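Local atomic coordinates of PHOX (Pseudomonas fluorescens, PDB entry 4ALF), a protein that hydrolyses phosphate monoesters as an alkaline phosphatase, probably at a cluster of two iron and three calcium ions. Residues F64-D69 and E90-R95; G101-S106 and S222-W227. One frame throughout, in Å; residues are numbered along the deposited sequence. Where two conformers were deposited one is given.

Interaction 1: F64-D69 and E90-R95; sequences FGDNND and EYTNYR. With FEO (mu-oxo-diiron), chain G; EDO (1,2-ethanediol), chain J.
Glu90 meets Asn67 through the backbone, its N-H giving an almost straight bond (175°) to Asn67 O at 3.1 Å. With CG anti to the backbone N (chi1 -170°) and the chain extended beyond, the Glu90 side chain reaches the diiron group, where OE2 binds one iron at 2.0 Å beside Cys179 and Glu194. Asp69 OD2 comes within 3.1 Å of Glu90 OE1, two acceptors in contact; the iron-bound water donates to Asp69 OD2 at 2.6 Å, while Thr534 bonds Asp69 OD1. Tyr91 receives Asn67 ND2 over one face of its ring, 3.2 Å above the centre, the amide steeply inclined to the ring. Strand 68-75 begins at Asn68 and pairs antiparallel with 82-89, which ends just before Glu90; in this four-stranded sheet of a beta-propeller family the contact ties the hairpin together at its open end, beside the metals. Thr92 OG1 donates to the anti lone pair of Asp66 OD2 at 2.7 Å. Asp66 OD1 takes the N-H of Asn67 from above the carboxylate plane; with an alanine in place of Asp66, the Thr92 hydroxyl would probably lose its acceptor and the Asn67 backbone would be less firmly set. Asn93 adds a weak backbone bond to Asp66 OD2, which a water also links to Asn93 ND2. Its amide pairs with that of Asn67 through reciprocal bonds, Asn93 ND2 to Asn67 OD1 and Asn67 ND2 to Asn93 OD1, both 3.0 Å, each donor near its own amide plane but tilted out of the other's carbonyl plane; Ser571 also bonds Asn67 OD1.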
ATOM      1  N   PHE A  64       2.613  19.052   1.336  1.00  4.75           N
ATOM      2  CA  PHE A  64       2.040  17.753   1.054  1.00  4.53           C
ATOM      3  C   PHE A  64       2.925  17.044   0.028  1.00  4.70           C
ATOM      4  O   PHE A  64       3.317  17.646  -0.984  1.00  4.71           O
ATOM      5  CB  PHE A  64       0.589  17.917   0.579  1.00  5.07           C
ATOM      6  CG  PHE A  64      -0.197  16.646   0.593  1.00  5.14           C
ATOM      7  CD1 PHE A  64      -0.618  16.097   1.793  1.00  5.82           C
ATOM      8  CD2 PHE A  64      -0.557  16.032  -0.575  1.00  5.26           C
ATOM      9  CE1 PHE A  64      -1.372  14.918   1.806  1.00  5.99           C
ATOM     10  CE2 PHE A  64      -1.282  14.841  -0.581  1.00  6.37           C
ATOM     11  CZ  PHE A  64      -1.696  14.295   0.625  1.00  6.72           C
ATOM     12  N   GLY A  65       3.229  15.765   0.284  1.00  4.50           N
ATOM     13  CA  GLY A  65       4.121  15.014  -0.587  1.00  4.22           C
ATOM     14  C   GLY A  65       3.465  14.609  -1.885  1.00  4.27           C
ATOM     15  O   GLY A  65       2.309  14.942  -2.144  1.00  4.26           O
ATOM     16  N   ASP A  66       4.259  13.975  -2.731  1.00  4.84           N
ATOM     17  CA  ASP A  66       3.824  13.577  -4.072  1.00  4.86           C
ATOM     18  C   ASP A  66       3.181  12.168  -4.019  1.00  4.78           C
ATOM     19  O   ASP A  66       3.261  11.436  -3.040  1.00  5.17           O
ATOM     20  CB  ASP A  66       5.024  13.618  -5.023  1.00  6.00           C
ATOM     21  CG  ASP A  66       4.663  13.905  -6.461  1.00  6.03           C
ATOM     22  OD1 ASP A  66       3.451  13.889  -6.775  1.00  6.48           O
ATOM     23  OD2 ASP A  66       5.605  14.038  -7.294  1.00  7.42           O
ATOM     24  N   ASN A  67       2.508  11.802  -5.099  1.00  4.61           N
ATOM     25  CA  ASN A  67       1.961  10.455  -5.339  1.00  4.24           C
ATOM     26  C   ASN A  67       1.337   9.850  -4.091  1.00  4.28           C
ATOM     27  O   ASN A  67       1.711   8.752  -3.648  1.00  4.34           O
ATOM     28  CB  ASN A  67       3.024   9.580  -5.994  1.00  4.48           C
ATOM     29  CG  ASN A  67       3.246   9.958  -7.443  1.00  5.49           C
ATOM     30  OD1 ASN A  67       2.509  10.772  -8.014  1.00  7.09           O
ATOM     31  ND2 ASN A  67       4.262   9.402  -8.045  1.00  5.65           N
ATOM     32  N   ASN A  68       0.348  10.545  -3.539  0.50  4.45           N
ATOM     33  CA  ASN A  68      -0.343  10.050  -2.372  0.50  4.70           C
ATOM     34  C   ASN A  68      -0.927   8.662  -2.638  0.50  4.53           C
ATOM     35  O   ASN A  68      -1.370   8.330  -3.741  0.50  5.21           O
ATOM     36  CB  ASN A  68      -1.380  11.054  -1.843  0.50  5.31           C
ATOM     37  CG  ASN A  68      -2.295  11.583  -2.915  0.50  5.66           C
ATOM     38  OD1 ASN A  68      -2.033  12.629  -3.511  0.50  6.42           O
ATOM     39  ND2 ASN A  68      -3.389  10.881  -3.154  0.50  5.89           N
ATOM     40  N   ASP A  69      -0.939   7.868  -1.581  1.00  4.23           N
ATOM     41  CA  ASP A  69      -1.200   6.436  -1.677  1.00  4.50           C
ATOM     42  C   ASP A  69      -2.030   6.031  -0.458  1.00  5.26           C
ATOM     43  O   ASP A  69      -3.092   6.612  -0.227  1.00  5.29           O
ATOM     44  CB  ASP A  69       0.149   5.697  -1.846  1.00  5.61           C
ATOM     45  CG  ASP A  69       0.020   4.351  -2.521  1.00  6.28           C
ATOM     46  OD1 ASP A  69      -1.054   3.717  -2.446  1.00  6.90           O
ATOM     47  OD2 ASP A  69       1.048   3.927  -3.092  1.00  7.14           O
ATOM     48  N   GLU A  90       4.205   8.059  -1.936  1.00  3.96           N
ATOM     49  CA  GLU A  90       5.000   6.895  -2.311  1.00  4.14           C
ATOM     50  C   GLU A  90       6.270   7.199  -3.098  1.00  4.19           C
ATOM     51  O   GLU A  90       7.336   6.605  -2.859  1.00  4.80           O
ATOM     52  CB  GLU A  90       4.142   5.877  -3.086  1.00  4.24           C
ATOM     53  CG  GLU A  90       4.859   4.541  -3.280  1.00  4.23           C
ATOM     54  CD  GLU A  90       4.054   3.566  -4.078  1.00  4.65           C
ATOM     55  OE1 GLU A  90       3.440   3.987  -5.107  1.00  6.22           O
ATOM     56  OE2 GLU A  90       4.095   2.339  -3.747  1.00  5.27           O
ATOM     57  N   TYR A  91       6.160   8.083  -4.101  1.00  4.51           N
ATOM     58  CA  TYR A  91       7.291   8.349  -4.989  1.00  5.06           C
ATOM     59  C   TYR A  91       7.054   9.667  -5.672  1.00  5.13           C
ATOM     60  O   TYR A  91       6.103  10.376  -5.318  1.00  5.98           O
ATOM     61  CB  TYR A  91       7.548   7.180  -5.966  1.00  5.04           C
ATOM     62  CG  TYR A  91       6.527   6.875  -7.045  1.00  4.73           C
ATOM     63  CD1 TYR A  91       5.350   6.233  -6.735  1.00  5.43           C
ATOM     64  CD2 TYR A  91       6.794   7.119  -8.392  1.00  5.39           C
ATOM     65  CE1 TYR A  91       4.443   5.861  -7.708  1.00  5.73           C
ATOM     66  CE2 TYR A  91       5.900   6.738  -9.381  1.00  6.38           C
ATOM     67  CZ  TYR A  91       4.705   6.117  -9.053  1.00  6.10           C
ATOM     68  OH  TYR A  91       3.800   5.702 -10.015  1.00  7.44           O
ATOM     69  N   THR A  92       7.862   9.991  -6.672  1.00  6.03           N
ATOM     70  CA  THR A  92       7.673  11.263  -7.362  1.00  6.89           C
ATOM     71  C   THR A  92       7.848  11.100  -8.862  1.00  7.39           C
ATOM     72  O   THR A  92       8.345  10.094  -9.347  1.00  8.27           O
ATOM     73  CB  THR A  92       8.583  12.348  -6.766  1.00  7.93           C
ATOM     74  OG1 THR A  92       8.270  13.630  -7.338  1.00  8.05           O
ATOM     75  CG2 THR A  92      10.022  12.042  -7.005  1.00  8.70           C
ATOM     76  N   ASN A  93       7.400  12.109  -9.591  1.00  7.29           N
ATOM     77  CA  ASN A  93       7.370  12.094 -11.059  1.00  6.20           C
ATOM     78  C   ASN A  93       8.367  13.135 -11.519  1.00  5.94           C
ATOM     79  O   ASN A  93       8.088  14.324 -11.472  1.00  6.19           O
ATOM     80  CB  ASN A  93       5.934  12.402 -11.537  1.00  7.13           C
ATOM     81  CG  ASN A  93       4.895  11.617 -10.750  1.00  7.15           C
ATOM     82  OD1 ASN A  93       4.872  10.376 -10.774  1.00  7.65           O
ATOM     83  ND2 ASN A  93       4.052  12.328 -10.009  1.00  9.06           N
ATOM     84  N   TYR A  94       9.554  12.709 -11.926  1.00  5.92           N
ATOM     85  CA  TYR A  94      10.607  13.638 -12.259  1.00  6.64           C
ATOM     86  C   TYR A  94      10.233  14.645 -13.351  1.00  6.88           C
ATOM     87  O   TYR A  94      10.689  15.782 -13.317  1.00  7.31           O
ATOM     88  CB  TYR A  94      11.862  12.871 -12.649  1.00  6.71           C
ATOM     89  CG  TYR A  94      12.567  12.118 -11.528  1.00  6.55           C
ATOM     90  CD1 TYR A  94      12.404  12.442 -10.174  1.00  6.92           C
ATOM     91  CD2 TYR A  94      13.478  11.116 -11.855  1.00  7.39           C
ATOM     92  CE1 TYR A  94      13.112  11.771  -9.187  1.00  7.50           C
ATOM     93  CE2 TYR A  94      14.190  10.436 -10.881  1.00  7.49           C
ATOM     94  CZ  TYR A  94      14.007  10.765  -9.537  1.00  7.48           C
ATOM     95  OH  TYR A  94      14.699  10.125  -8.516  1.00  7.22           O
ATOM     96  N   ARG A  95       9.369  14.244 -14.281  1.00  6.82           N
ATOM     97  CA  ARG A  95       8.935  15.136 -15.354  1.00  7.30           C
ATOM     98  C   ARG A  95       8.243  16.396 -14.820  1.00  6.84           C
ATOM     99  O   ARG A  95       8.236  17.433 -15.482  1.00  7.49           O
ATOM    100  CB  ARG A  95       7.998  14.437 -16.341  1.00  8.36           C
ATOM    101  CG  ARG A  95       6.632  14.047 -15.816  1.00  9.54           C
ATOM    102  CD  ARG A  95       5.875  13.185 -16.811  1.00 12.49           C
ATOM    103  NE  ARG A  95       5.682  13.837 -18.103  1.00 14.72           N
ATOM    104  CZ  ARG A  95       5.624  13.202 -19.278  1.00 17.83           C
ATOM    105  NH1 ARG A  95       5.774  11.890 -19.358  1.00 19.41           N
ATOM    106  NH2 ARG A  95       5.424  13.900 -20.382  1.00 21.45           N
TER
HETATM  107 FE1  FEO G1593       2.982   0.693  -4.121  1.00  6.22          FE
HETATM  108 FE2  FEO G1593       2.339  -2.741  -4.949  1.00  5.22          FE
HETATM  109  O   FEO G1593       1.856  -0.937  -4.426  1.00  6.17           O
HETATM  110  C1  EDO J1597       1.111  14.338 -11.429  0.65  8.21           C
HETATM  111  O1  EDO J1597       1.622  13.059 -11.894  0.65 12.56           O
HETATM  112  C2  EDO J1597       2.190  15.302 -10.927  0.65 10.28           C
HETATM  113  O2  EDO J1597       3.323  14.593 -10.486  0.65 15.46           O
HETATM  114  O   HOH W   1       4.827  15.149  -9.611  1.00 10.01           O
HETATM  115  O   HOH W   2       1.111   1.820  -4.633  1.00  7.16           O

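Interaction 2: G101-S106 and S222-W227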
ATOM      1  N   GLY A 101      12.891  18.503 -15.695  1.00  8.62           N
ATOM      2  CA  GLY A 101      12.045  17.375 -16.051  1.00  9.50           C
ATOM      3  C   GLY A 101      12.687  16.017 -16.171  1.00  8.58           C
ATOM      4  O   GLY A 101      12.068  15.092 -16.697  1.00 11.42           O
ATOM      5  N   GLY A 102      13.915  15.876 -15.685  1.00  8.87           N
ATOM      6  CA  GLY A 102      14.682  14.641 -15.827  1.00 10.57           C
ATOM      7  C   GLY A 102      15.256  14.116 -14.523  1.00 10.03           C
ATOM      8  O   GLY A 102      14.790  14.447 -13.426  1.00  8.59           O
ATOM      9  N   MET A 103      16.300  13.311 -14.634  1.00 10.26           N
ATOM     10  CA  MET A 103      16.937  12.718 -13.461  1.00  9.73           C
ATOM     11  C   MET A 103      17.574  13.774 -12.580  1.00  8.22           C
ATOM     12  O   MET A 103      17.970  14.841 -13.042  1.00  8.79           O
ATOM     13  CB  MET A 103      18.064  11.778 -13.909  1.00 13.04           C
ATOM     14  CG  MET A 103      17.595  10.586 -14.714  1.00 13.54           C
ATOM     15  SD  MET A 103      16.626   9.522 -13.649  1.00 14.47           S
ATOM     16  CE  MET A 103      16.064   8.300 -14.823  1.00 18.45           C
ATOM     17  N   PRO A 104      17.701  13.481 -11.273  1.00  8.02           N
ATOM     18  CA  PRO A 104      18.346  14.429 -10.359  1.00  7.44           C
ATOM     19  C   PRO A 104      19.729  14.843 -10.861  1.00  7.33           C
ATOM     20  O   PRO A 104      20.479  14.017 -11.378  1.00  8.78           O
ATOM     21  CB  PRO A 104      18.451  13.639  -9.059  1.00  8.01           C
ATOM     22  CG  PRO A 104      17.334  12.672  -9.103  1.00  8.38           C
ATOM     23  CD  PRO A 104      17.106  12.347 -10.550  1.00  8.22           C
ATOM     24  N   GLN A 105      20.051  16.117 -10.695  1.00  6.89           N
ATOM     25  CA  GLN A 105      21.299  16.720 -11.173  1.00  8.26           C
ATOM     26  C   GLN A 105      22.219  17.180 -10.056  1.00  8.58           C
ATOM     27  O   GLN A 105      23.259  17.789 -10.314  1.00  9.78           O
ATOM     28  CB  GLN A 105      20.989  17.926 -12.085  1.00  9.61           C
ATOM     29  CG  GLN A 105      20.317  17.505 -13.371  1.00 11.64           C
ATOM     30  CD  GLN A 105      20.023  18.663 -14.335  1.00 14.01           C
ATOM     31  OE1 GLN A 105      20.320  19.826 -14.059  1.00 16.61           O
ATOM     32  NE2 GLN A 105      19.430  18.335 -15.477  1.00 15.44           N
ATOM     33  N   SER A 106      21.818  16.941  -8.802  1.00  7.47           N
ATOM     34  CA  SER A 106      22.513  17.525  -7.662  1.00  6.71           C
ATOM     35  C   SER A 106      22.024  16.932  -6.352  1.00  6.71           C
ATOM     36  O   SER A 106      20.992  16.260  -6.294  1.00  7.06           O
ATOM     37  CB  SER A 106      22.233  19.019  -7.602  1.00  7.66           C
ATOM     38  OG  SER A 106      20.882  19.234  -7.271  1.00  8.39           O
ATOM     39  N   SER A 222      20.387   1.418 -10.079  1.00  8.43           N
ATOM     40  CA  SER A 222      19.067   1.812  -9.507  1.00  7.93           C
ATOM     41  C   SER A 222      17.973   1.667 -10.551  1.00  9.32           C
ATOM     42  O   SER A 222      18.271   1.511 -11.745  1.00 11.93           O
ATOM     43  CB  SER A 222      19.052   3.227  -8.878  1.00  7.98           C
ATOM     44  OG  SER A 222      18.733   4.239  -9.819  1.00  8.54           O
ATOM     45  N   ARG A 223      16.706   1.756 -10.139  1.00  8.20           N
ATOM     46  CA  ARG A 223      15.600   1.612 -11.092  1.00 10.10           C
ATOM     47  C   ARG A 223      15.164   3.022 -11.536  1.00 10.57           C
ATOM     48  O   ARG A 223      14.062   3.488 -11.210  1.00 12.15           O
ATOM     49  CB  ARG A 223      14.440   0.818 -10.489  1.00 12.37           C
ATOM     50  CG  ARG A 223      13.480   0.303 -11.553  1.00 17.25           C
ATOM     51  CD  ARG A 223      12.338  -0.537 -10.991  1.00 24.10           C
ATOM     52  NE  ARG A 223      12.787  -1.706 -10.234  1.00 28.73           N
ATOM     53  CZ  ARG A 223      13.134  -2.884 -10.756  1.00 35.36           C
ATOM     54  NH1 ARG A 223      13.098  -3.093 -12.073  1.00 43.33           N
ATOM     55  NH2 ARG A 223      13.524  -3.866  -9.944  1.00 40.92           N
ATOM     56  N   GLU A 224      16.077   3.689 -12.249  0.50  9.87           N
ATOM     57  CA  GLU A 224      15.895   5.041 -12.798  0.50 11.84           C
ATOM     58  C   GLU A 224      15.660   6.107 -11.733  0.50 10.86           C
ATOM     59  O   GLU A 224      15.129   7.172 -12.013  0.50 10.82           O
ATOM     60  CB  GLU A 224      14.771   5.056 -13.846  0.50 13.66           C
ATOM     61  CG  GLU A 224      15.104   4.327 -15.146  0.50 15.61           C
ATOM     62  CD  GLU A 224      13.886   4.106 -16.022  0.50 21.71           C
ATOM     63  OE1 GLU A 224      12.762   3.968 -15.479  0.50 26.43           O
ATOM     64  OE2 GLU A 224      14.055   4.063 -17.261  0.50 29.05           O
ATOM     65  N   ILE A 225      16.091   5.822 -10.514  1.00  9.86           N
ATOM     66  CA  ILE A 225      15.963   6.760  -9.412  1.00  9.13           C
ATOM     67  C   ILE A 225      17.181   7.690  -9.321  1.00  7.93           C
ATOM     68  O   ILE A 225      17.045   8.922  -9.262  1.00  7.84           O
ATOM     69  CB  ILE A 225      15.749   6.010  -8.103  1.00  8.96           C
ATOM     70  CG1 ILE A 225      14.471   5.161  -8.176  1.00  9.30           C
ATOM     71  CG2 ILE A 225      15.682   7.001  -6.962  1.00  8.09           C
ATOM     72  CD1 ILE A 225      13.180   5.883  -8.511  1.00 10.86           C
ATOM     73  N   ASN A 226      18.383   7.110  -9.333  1.00  7.90           N
ATOM     74  CA  ASN A 226      19.647   7.853  -9.473  1.00  8.89           C
ATOM     75  C   ASN A 226      19.875   8.926  -8.398  1.00  8.25           C
ATOM     76  O   ASN A 226      20.236  10.082  -8.676  1.00  9.38           O
ATOM     77  CB  ASN A 226      19.778   8.353 -10.933  1.00 11.16           C
ATOM     78  CG  ASN A 226      19.738   7.194 -11.931  1.00 13.52           C
ATOM     79  OD1 ASN A 226      20.379   6.184 -11.719  1.00 14.93           O
ATOM     80  ND2 ASN A 226      18.970   7.332 -13.005  1.00 16.38           N
ATOM     81  N   TRP A 227      19.692   8.481  -7.150  1.00  7.08           N
ATOM     82  CA  TRP A 227      20.072   9.284  -5.983  1.00  6.51           C
ATOM     83  C   TRP A 227      21.523   9.078  -5.604  1.00  6.57           C
ATOM     84  O   TRP A 227      22.189  10.012  -5.132  1.00  8.42           O
ATOM     85  CB  TRP A 227      19.208   8.940  -4.789  1.00  7.09           C
ATOM     86  CG  TRP A 227      17.760   9.283  -4.955  1.00  6.39           C
ATOM     87  CD1 TRP A 227      17.165  10.061  -5.942  1.00  6.10           C
ATOM     88  CD2 TRP A 227      16.689   8.881  -4.074  1.00  6.15           C
ATOM     89  NE1 TRP A 227      15.822  10.156  -5.729  1.00  6.34           N
ATOM     90  CE2 TRP A 227      15.460   9.452  -4.618  1.00  6.02           C
ATOM     91  CE3 TRP A 227      16.620   8.075  -2.941  1.00  6.62           C
ATOM     92  CZ2 TRP A 227      14.219   9.214  -4.036  1.00  7.04           C
ATOM     93  CZ3 TRP A 227      15.377   7.844  -2.356  1.00  6.11           C
ATOM     94  CH2 TRP A 227      14.195   8.408  -2.883  1.00  7.52           C
TER
HETATM   95  O   HOH W   3      20.519  11.317 -11.337  1.00 14.96           O
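Met103 reaches across to Glu224 and Asn226 with the outer half of its side chain. CG stands anti to the carbonyl carbon (chi1 -64°), and a bend at chi2 (-67°) swings the sulfur toward the 222-227 loop. There SD accepts a weak hydrogen bond from Asn226 ND2 at 3.3 Å. On the donor side, Asn226 CG also lies anti to its carbonyl carbon (chi1 -58°), which carries ND2 across to the thioether, the two side chains crossing obliquely. The methyl CE packs 3.6 Å from Glu224 CB, and SD and CE both lie 3.2 Å from Glu224 O. Pro104 packs next to them: its CD lies 3.7 Å from Ile225 O, and CG touches the edge of the Trp227 indole at CD1, 4.1 Å away. One water donates to both Pro104 O and Asn226 O, bridging the backbones. The 222-227 loop is braced from within, Ser222 OG accepting the Asn226 N-H at 2.9 Å and, weakly, that of Ile225, while Ile225 CG2 rests on one face of the Trp227 ring. Trp227 packs on Val110, Ala113 and Leu114 of helix 107-115, whose N-terminus is capped by Ser106 OG, while Tyr94 of helix 94-97 lies against Met103 and Pro104; the contact thus joins the loop between these two helices to the one leading from helix 211-216 toward strand 249-252.

How the interactions relate
Interaction 1 lies deeper, its centre about 14 Å from the centre of the chain and next to the metal site; interaction 2, its centre about 23 Å from that of the chain, is more peripheral, with Pro104 and Trp227 buried but Glu224 exposed. Their chemistry follows: buried carboxylates, paired amides and an iron ligand in the first, and a thioether, a proline ring and a bridging water in the second. Helix 94-97 connects them. Tyr94, at its start in segment 90-95, turns away from 64-69 and reaches the other contact, its OH making a probable hydrogen bond to Ile225 O at 2.7 Å. The first contact closes a local strand pair, the second joins loops more than a hundred residues apart.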